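Local coordinates for ribulose bisphosphate carboxylase (Pyrococcus horikoshii, PDB 2D69) that catalyses the magnesium-dependent addition of carbon dioxide and water to ribulose 1,5-bisphosphate, giving two molecules of 3-phosphoglycerate, and can also oxygenate that substrate, at the interface of chains A and B. Sequence-based numbering; all coordinates share one arbitrary frame. Chains: chain A/B, Ribulose bisphosphate carboxylase.

Contact 1: the interface of chains A and B. Residues chain A 162, 189-190; chain B 48-51, 53.
A:Lys162 reaches B:Glu49 through a bent chain: CG lies between the backbone N and the carbonyl carbon (chi1 69°), and a last turn at chi4 (93°) swings the ammonium NZ toward the partner's main chain. B:Glu49 starts with CG opposite its own backbone N (chi1 -170°) and folds at chi2, which brings its carboxylate back beside the same ammonium; the two side chains meet at about a right angle. NZ forms a salt bridge to carboxylate OE2 of B:Glu49 at 3.5 Å and a weak hydrogen bond to the backbone O of that residue at 3.1 Å. A second salt bridge, within chain A, joins NZ to carboxylate OE1 of A:Glu189 at 3.1 Å. The two carboxylate planes are nearly parallel, their oxygens A:Glu189 OE1 and B:Glu49 OE2 stand 4.1 Å apart, and the lysine charge between them probably offsets their repulsion. A long, flexible lysine suits this place, since its methylenes can pack while its tip joins two acids. CD of A:Lys162 lies 3.7 Å from CA of B:Gly53, where the lack of a side chain permits close passage. This is the active site shared between subunits: A:Lys162, a predicted substrate-binding residue, and A:Glu189, a predicted magnesium ligand, here with no metal among the groups given, sit on loops following strands 154-157 and 184-186 of the catalytic alpha/beta barrel, while B:Glu49, ending helix 39-49, is the contribution of the partner's N-terminal domain.

Contact 2: the interface of chains A and B. Residues chain A 94, 97; chain B 192-193, 229-230, 237.
A:Glu94 and B:Arg237 form an end-on carboxylate-guanidinium pair across the Rubisco large-chain dimer. Following A:Glu94 outward, CB lies 3.6 Å from the hydroxyl OG1 of B:Thr192, and both CB and CG run alongside the backbone O of B:Ser193. CG extends trans to the main-chain nitrogen (chi1 -180°) and the chain stays extended, carrying the carboxyl group straight into the partner subunit. There CD rests 3.9 Å from CB of B:Ser193, a small residue, which probably eases the passage of the acid, and lies in plane at the edge of the guanidinium. OE1 takes two donors: B:Thr192 OG1 on its anti side at 2.6 Å, and B:Arg237 NH2 on its syn side at 3.3 Å, the latter almost straight (176° at H). OE2 receives B:Arg237 NH1 at 2.8 Å, also from the syn side but well above the carboxylate plane. Arginine suits the role because its two terminal nitrogens match the two oxygens, while the threonine hydroxyl makes a short bond that would help to fix the carboxylate's rotation. A glutamine in place of A:Glu94 would probably leave the B:Arg237 charge without its mate and turn an amide NH2 toward one of the present donors. Nearby, A:Ser97 OG touches ring CD of B:Pro230 at 3.7 Å.

Contact 3: the interface of chains A and B. Residues chain A 97, 99, 259, 262; chain B 228-230.
This is a two-fold symmetric interface between identical large subunits, the kind of pairing that builds the Rubisco dimer, seating one subunit's 228-230 loop against two helices and the adjoining loop of its neighbour. The hydroxyl OG of A:Ser259 donates to the backbone O of B:Gly229 at 2.7 Å, lying in the carbonyl plane on a lone pair. OG points away from the main-chain nitrogen (chi1 178°), and the short serine chain reaches this carbonyl. A:Val99 packs with both branches: CG1 presses tightly on methyl CG2 of B:Thr228 at 3.4 Å, while CG2 covers the peptide between B:Gly229 and B:Pro230. A branched apolar residue fits here, as the glycine opposite lets its methyls near the main chain. A:Gln262 borders the B:Pro230 ring with CB, 4.1 Å from ring CB, and with its amide, whose OE1 is 3.9 Å from ring CG. A:Gln262 OE1 also accepts the backbone N of A:Val99 at 3.3 Å, linking helices 98-105 and 258-271 at the edge of the proline ring. Water 1 bridges the subunits, 2.6 Å from A:Ser97 OG and 2.9 Å from the backbone O of B:Thr228. In the fold, A:Val99 and A:Ser259 stand near their helix starts, while the chain B loop joins strand 222-224 to helix 231-243.

Contact 1: the interface of chains A and B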
ATOM      1  N   LYS A 162      21.457  33.204  17.556  1.00 24.25           N
ATOM      2  CA  LYS A 162      20.906  32.379  16.494  1.00 25.23           C
ATOM      3  C   LYS A 162      20.687  30.898  16.879  1.00 24.52           C
ATOM      4  O   LYS A 162      19.807  30.232  16.310  1.00 24.59           O
ATOM      5  CB  LYS A 162      21.731  32.583  15.223  1.00 26.06           C
ATOM      6  CG  LYS A 162      23.134  32.042  15.222  1.00 26.68           C
ATOM      7  CD  LYS A 162      24.041  32.986  14.392  1.00 30.64           C
ATOM      8  CE  LYS A 162      25.224  32.283  13.764  1.00 31.79           C
ATOM      9  NZ  LYS A 162      24.944  31.817  12.366  1.00 32.84           N
ATOM     10  N   GLU A 189      20.426  29.538   9.533  1.00 19.32           N
ATOM     11  CA  GLU A 189      20.873  28.455   8.671  1.00 20.58           C
ATOM     12  C   GLU A 189      21.428  27.242   9.417  1.00 19.73           C
ATOM     13  O   GLU A 189      21.407  26.134   8.908  1.00 20.29           O
ATOM     14  CB  GLU A 189      21.885  28.986   7.638  1.00 21.86           C
ATOM     15  CG  GLU A 189      23.306  29.297   8.138  1.00 26.20           C
ATOM     16  CD  GLU A 189      23.477  30.648   8.829  1.00 33.06           C
ATOM     17  OE1 GLU A 189      24.598  30.892   9.380  1.00 38.10           O
ATOM     18  OE2 GLU A 189      22.500  31.448   8.865  1.00 34.80           O
ATOM     19  N   ASN A 190      21.931  27.461  10.608  1.00 18.87           N
ATOM     20  CA  ASN A 190      22.404  26.377  11.492  1.00 19.24           C
ATOM     21  C   ASN A 190      21.315  25.719  12.337  1.00 16.72           C
ATOM     22  O   ASN A 190      21.539  24.667  12.890  1.00 16.92           O
ATOM     23  CB  ASN A 190      23.442  26.947  12.495  1.00 19.80           C
ATOM     24  CG  ASN A 190      24.608  27.595  11.799  1.00 22.26           C
ATOM     25  OD1 ASN A 190      24.808  27.383  10.598  1.00 31.05           O
ATOM     26  ND2 ASN A 190      25.396  28.361  12.537  1.00 27.55           N
TER
ATOM     27  N   SER B  48      32.153  32.764  16.443  1.00 19.17           N
ATOM     28  CA  SER B  48      30.831  33.309  16.696  1.00 20.56           C
ATOM     29  C   SER B  48      29.848  32.912  15.613  1.00 20.79           C
ATOM     30  O   SER B  48      28.779  32.414  15.921  1.00 20.34           O
ATOM     31  CB  SER B  48      30.898  34.841  16.799  1.00 20.57           C
ATOM     32  OG  SER B  48      29.592  35.394  16.809  1.00 23.25           O
ATOM     33  N   GLU B  49      30.232  33.146  14.360  1.00 21.33           N
ATOM     34  CA  GLU B  49      29.393  32.912  13.185  1.00 22.17           C
ATOM     35  C   GLU B  49      29.050  31.436  12.982  1.00 21.38           C
ATOM     36  O   GLU B  49      27.962  31.097  12.502  1.00 21.77           O
ATOM     37  CB  GLU B  49      30.064  33.472  11.938  1.00 23.06           C
ATOM     38  CG  GLU B  49      29.189  33.503  10.685  1.00 26.92           C
ATOM     39  CD  GLU B  49      28.027  34.459  10.818  1.00 31.47           C
ATOM     40  OE1 GLU B  49      28.259  35.575  11.322  1.00 34.04           O
ATOM     41  OE2 GLU B  49      26.886  34.072  10.446  1.00 37.48           O
ATOM     42  N   SER B  50      29.971  30.567  13.385  1.00 20.30           N
ATOM     43  CA  SER B  50      29.770  29.141  13.337  1.00 19.30           C
ATOM     44  C   SER B  50      29.159  28.510  14.601  1.00 19.24           C
ATOM     45  O   SER B  50      29.039  27.276  14.684  1.00 18.13           O
ATOM     46  CB  SER B  50      31.089  28.456  12.976  1.00 19.57           C
ATOM     47  OG  SER B  50      32.091  28.590  13.957  1.00 19.20           O
ATOM     48  N   SER B  51      28.741  29.339  15.557  1.00 19.58           N
ATOM     49  CA  SER B  51      28.056  28.860  16.762  1.00 20.28           C
ATOM     50  C   SER B  51      26.835  29.717  17.083  1.00 21.04           C
ATOM     51  O   SER B  51      25.882  29.621  16.362  1.00 19.75           O
ATOM     52  CB  SER B  51      29.011  28.696  17.960  1.00 20.46           C
ATOM     53  OG  SER B  51      29.541  29.913  18.439  1.00 20.71           O
ATOM     54  N   GLY B  53      26.424  33.148  17.357  1.00 30.95           N
ATOM     55  CA  GLY B  53      26.440  34.487  16.812  1.00 33.42           C
ATOM     56  C   GLY B  53      26.616  35.504  17.910  1.00 36.21           C
ATOM     57  O   GLY B  53      27.219  35.230  18.940  1.00 36.64           O
TER

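Contact 2: the interface of chains A and B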
ATOM      1  N   GLU A  94      20.974  15.866 -20.254  1.00 13.53           N
ATOM      2  CA  GLU A  94      19.780  15.182 -19.813  1.00 13.25           C
ATOM      3  C   GLU A  94      18.827  16.236 -19.394  1.00 14.06           C
ATOM      4  O   GLU A  94      19.029  16.917 -18.370  1.00 13.56           O
ATOM      5  CB  GLU A  94      20.062  14.205 -18.669  1.00 12.33           C
ATOM      6  CG  GLU A  94      18.841  13.462 -18.185  1.00 13.66           C
ATOM      7  CD  GLU A  94      19.127  12.542 -16.978  1.00 16.76           C
ATOM      8  OE1 GLU A  94      20.328  12.312 -16.566  1.00 16.24           O
ATOM      9  OE2 GLU A  94      18.107  12.027 -16.506  1.00 17.02           O
ATOM     10  N   SER A  97      17.492  17.883 -15.922  1.00 14.96           N
ATOM     11  CA  SER A  97      18.467  17.643 -14.853  1.00 15.83           C
ATOM     12  C   SER A  97      19.535  18.739 -14.779  1.00 15.81           C
ATOM     13  O   SER A  97      20.518  18.712 -15.501  1.00 15.73           O
ATOM     14  CB  SER A  97      19.130  16.262 -14.982  1.00 16.62           C
ATOM     15  OG  SER A  97      20.143  16.047 -13.992  1.00 15.74           O
TER
ATOM     16  N   THR B 192      24.939  10.581 -18.147  1.00 12.38           N
ATOM     17  CA  THR B 192      23.906  10.030 -17.310  1.00 12.80           C
ATOM     18  C   THR B 192      22.884   9.196 -18.068  1.00 13.72           C
ATOM     19  O   THR B 192      22.857   7.972 -17.987  1.00 14.16           O
ATOM     20  CB  THR B 192      23.216  11.141 -16.530  1.00 13.29           C
ATOM     21  OG1 THR B 192      22.788  12.208 -17.406  1.00 13.90           O
ATOM     22  CG2 THR B 192      24.148  11.763 -15.555  1.00 13.16           C
ATOM     23  N   SER B 193      21.995   9.895 -18.746  1.00 14.40           N
ATOM     24  CA  SER B 193      20.900   9.290 -19.458  1.00 14.81           C
ATOM     25  C   SER B 193      20.472  10.278 -20.558  1.00 15.14           C
ATOM     26  O   SER B 193      20.262  11.448 -20.283  1.00 14.91           O
ATOM     27  CB  SER B 193      19.729   8.972 -18.536  1.00 14.20           C
ATOM     28  OG  SER B 193      18.760   8.228 -19.267  1.00 13.37           O
ATOM     29  N   GLY B 229      21.695  12.447 -10.487  1.00 14.01           N
ATOM     30  CA  GLY B 229      20.531  13.188 -10.942  1.00 14.67           C
ATOM     31  C   GLY B 229      19.825  13.770  -9.727  1.00 15.84           C
ATOM     32  O   GLY B 229      20.320  13.671  -8.623  1.00 17.05           O
ATOM     33  N   PRO B 230      18.653  14.341  -9.942  1.00 16.05           N
ATOM     34  CA  PRO B 230      17.704  14.629  -8.870  1.00 17.07           C
ATOM     35  C   PRO B 230      17.517  13.378  -7.988  1.00 17.12           C
ATOM     36  O   PRO B 230      17.514  12.298  -8.540  1.00 16.07           O
ATOM     37  CB  PRO B 230      16.412  14.972  -9.635  1.00 16.34           C
ATOM     38  CG  PRO B 230      16.839  15.322 -10.944  1.00 18.01           C
ATOM     39  CD  PRO B 230      18.092  14.651 -11.262  1.00 16.53           C
ATOM     40  N   ARG B 237      17.350   4.771 -10.095  1.00 10.93           N
ATOM     41  CA  ARG B 237      18.464   4.192 -10.892  1.00 12.51           C
ATOM     42  C   ARG B 237      19.317   3.210 -10.114  1.00 12.44           C
ATOM     43  O   ARG B 237      19.770   2.167 -10.663  1.00 13.62           O
ATOM     44  CB  ARG B 237      19.288   5.309 -11.518  1.00 11.28           C
ATOM     45  CG  ARG B 237      18.479   6.119 -12.576  1.00 12.30           C
ATOM     46  CD  ARG B 237      19.277   7.143 -13.372  1.00 12.18           C
ATOM     47  NE  ARG B 237      18.364   7.770 -14.330  1.00 15.84           N
ATOM     48  CZ  ARG B 237      18.590   8.885 -15.014  1.00 15.52           C
ATOM     49  NH1 ARG B 237      17.606   9.352 -15.787  1.00 13.68           N
ATOM     50  NH2 ARG B 237      19.750   9.562 -14.914  1.00 13.08           N
TER

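Contact 3: the interface of chains A and B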
ATOM      1  N   SER A  97      17.492  17.883 -15.922  1.00 14.96           N
ATOM      2  CA  SER A  97      18.467  17.643 -14.853  1.00 15.83           C
ATOM      3  C   SER A  97      19.535  18.739 -14.779  1.00 15.81           C
ATOM      4  O   SER A  97      20.518  18.712 -15.501  1.00 15.73           O
ATOM      5  CB  SER A  97      19.130  16.262 -14.982  1.00 16.62           C
ATOM      6  OG  SER A  97      20.143  16.047 -13.992  1.00 15.74           O
ATOM      7  N   VAL A  99      21.374  19.167 -12.249  1.00 15.39           N
ATOM      8  CA  VAL A  99      22.505  18.374 -11.729  1.00 13.59           C
ATOM      9  C   VAL A  99      23.422  17.984 -12.865  1.00 13.34           C
ATOM     10  O   VAL A  99      24.658  18.183 -12.805  1.00 13.76           O
ATOM     11  CB  VAL A  99      22.012  17.109 -10.944  1.00 14.39           C
ATOM     12  CG1 VAL A  99      23.142  16.365 -10.394  1.00 16.83           C
ATOM     13  CG2 VAL A  99      21.014  17.480  -9.761  1.00 14.28           C
ATOM     14  N   SER A 259      20.839  18.286  -6.218  1.00 12.37           N
ATOM     15  CA  SER A 259      20.080  17.049  -6.326  1.00 13.44           C
ATOM     16  C   SER A 259      18.909  17.047  -5.372  1.00 13.60           C
ATOM     17  O   SER A 259      17.735  16.756  -5.774  1.00 13.40           O
ATOM     18  CB  SER A 259      20.980  15.844  -6.068  1.00 13.91           C
ATOM     19  OG  SER A 259      20.194  14.667  -6.127  1.00 15.88           O
ATOM     20  N   GLN A 262      16.290  19.879  -6.440  1.00 15.49           N
ATOM     21  CA  GLN A 262      15.414  19.574  -7.565  1.00 14.68           C
ATOM     22  C   GLN A 262      14.303  18.679  -7.078  1.00 14.03           C
ATOM     23  O   GLN A 262      13.126  18.861  -7.417  1.00 12.76           O
ATOM     24  CB  GLN A 262      16.180  18.935  -8.722  1.00 14.43           C
ATOM     25  CG  GLN A 262      17.032  19.860  -9.480  1.00 14.56           C
ATOM     26  CD  GLN A 262      17.199  19.421 -10.927  1.00 17.33           C
ATOM     27  OE1 GLN A 262      18.256  18.971 -11.313  1.00 15.81           O
ATOM     28  NE2 GLN A 262      16.153  19.520 -11.696  1.00 16.59           N
TER
ATOM     29  N   THR B 228      23.911   9.743 -11.088  1.00 14.12           N
ATOM     30  CA  THR B 228      23.724  11.144 -10.693  1.00 14.53           C
ATOM     31  C   THR B 228      22.488  11.803 -11.317  1.00 13.91           C
ATOM     32  O   THR B 228      22.255  11.682 -12.493  1.00 13.07           O
ATOM     33  CB  THR B 228      24.939  11.977 -11.091  1.00 15.48           C
ATOM     34  OG1 THR B 228      26.135  11.424 -10.509  1.00 12.07           O
ATOM     35  CG2 THR B 228      24.803  13.391 -10.595  1.00 16.91           C
ATOM     36  N   GLY B 229      21.695  12.447 -10.487  1.00 14.01           N
ATOM     37  CA  GLY B 229      20.531  13.188 -10.942  1.00 14.67           C
ATOM     38  C   GLY B 229      19.825  13.770  -9.727  1.00 15.84           C
ATOM     39  O   GLY B 229      20.320  13.671  -8.623  1.00 17.05           O
ATOM     40  N   PRO B 230      18.653  14.341  -9.942  1.00 16.05           N
ATOM     41  CA  PRO B 230      17.704  14.629  -8.870  1.00 17.07           C
ATOM     42  C   PRO B 230      17.517  13.378  -7.988  1.00 17.12           C
ATOM     43  O   PRO B 230      17.514  12.298  -8.540  1.00 16.07           O
ATOM     44  CB  PRO B 230      16.412  14.972  -9.635  1.00 16.34           C
ATOM     45  CG  PRO B 230      16.839  15.322 -10.944  1.00 18.01           C
ATOM     46  CD  PRO B 230      18.092  14.651 -11.262  1.00 16.53           C
TER
HETATM   47  O   HOH W   1      20.808  13.524 -14.210  1.00 26.07           O

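Contact 2 and contact 3 are neighbours, with C-alpha centres about 6 Å apart, and share A:Ser97, B:Gly229 and B:Pro230; they form one continuous patch, an ionic pair beside a mostly apolar and main-chain packing surface. Contact 1 lies about 35 Å from contact 2 and 29 Å from contact 3, so the subunits are held at well-separated places. Because the interface is two-fold symmetric, each contact recurs with the chains exchanged. At contact 1 residues of both subunits meet at the active site, which ties dimer pairing to catalytic-site architecture within the octamer; contact 2 is centred about 14 Å from B:His278.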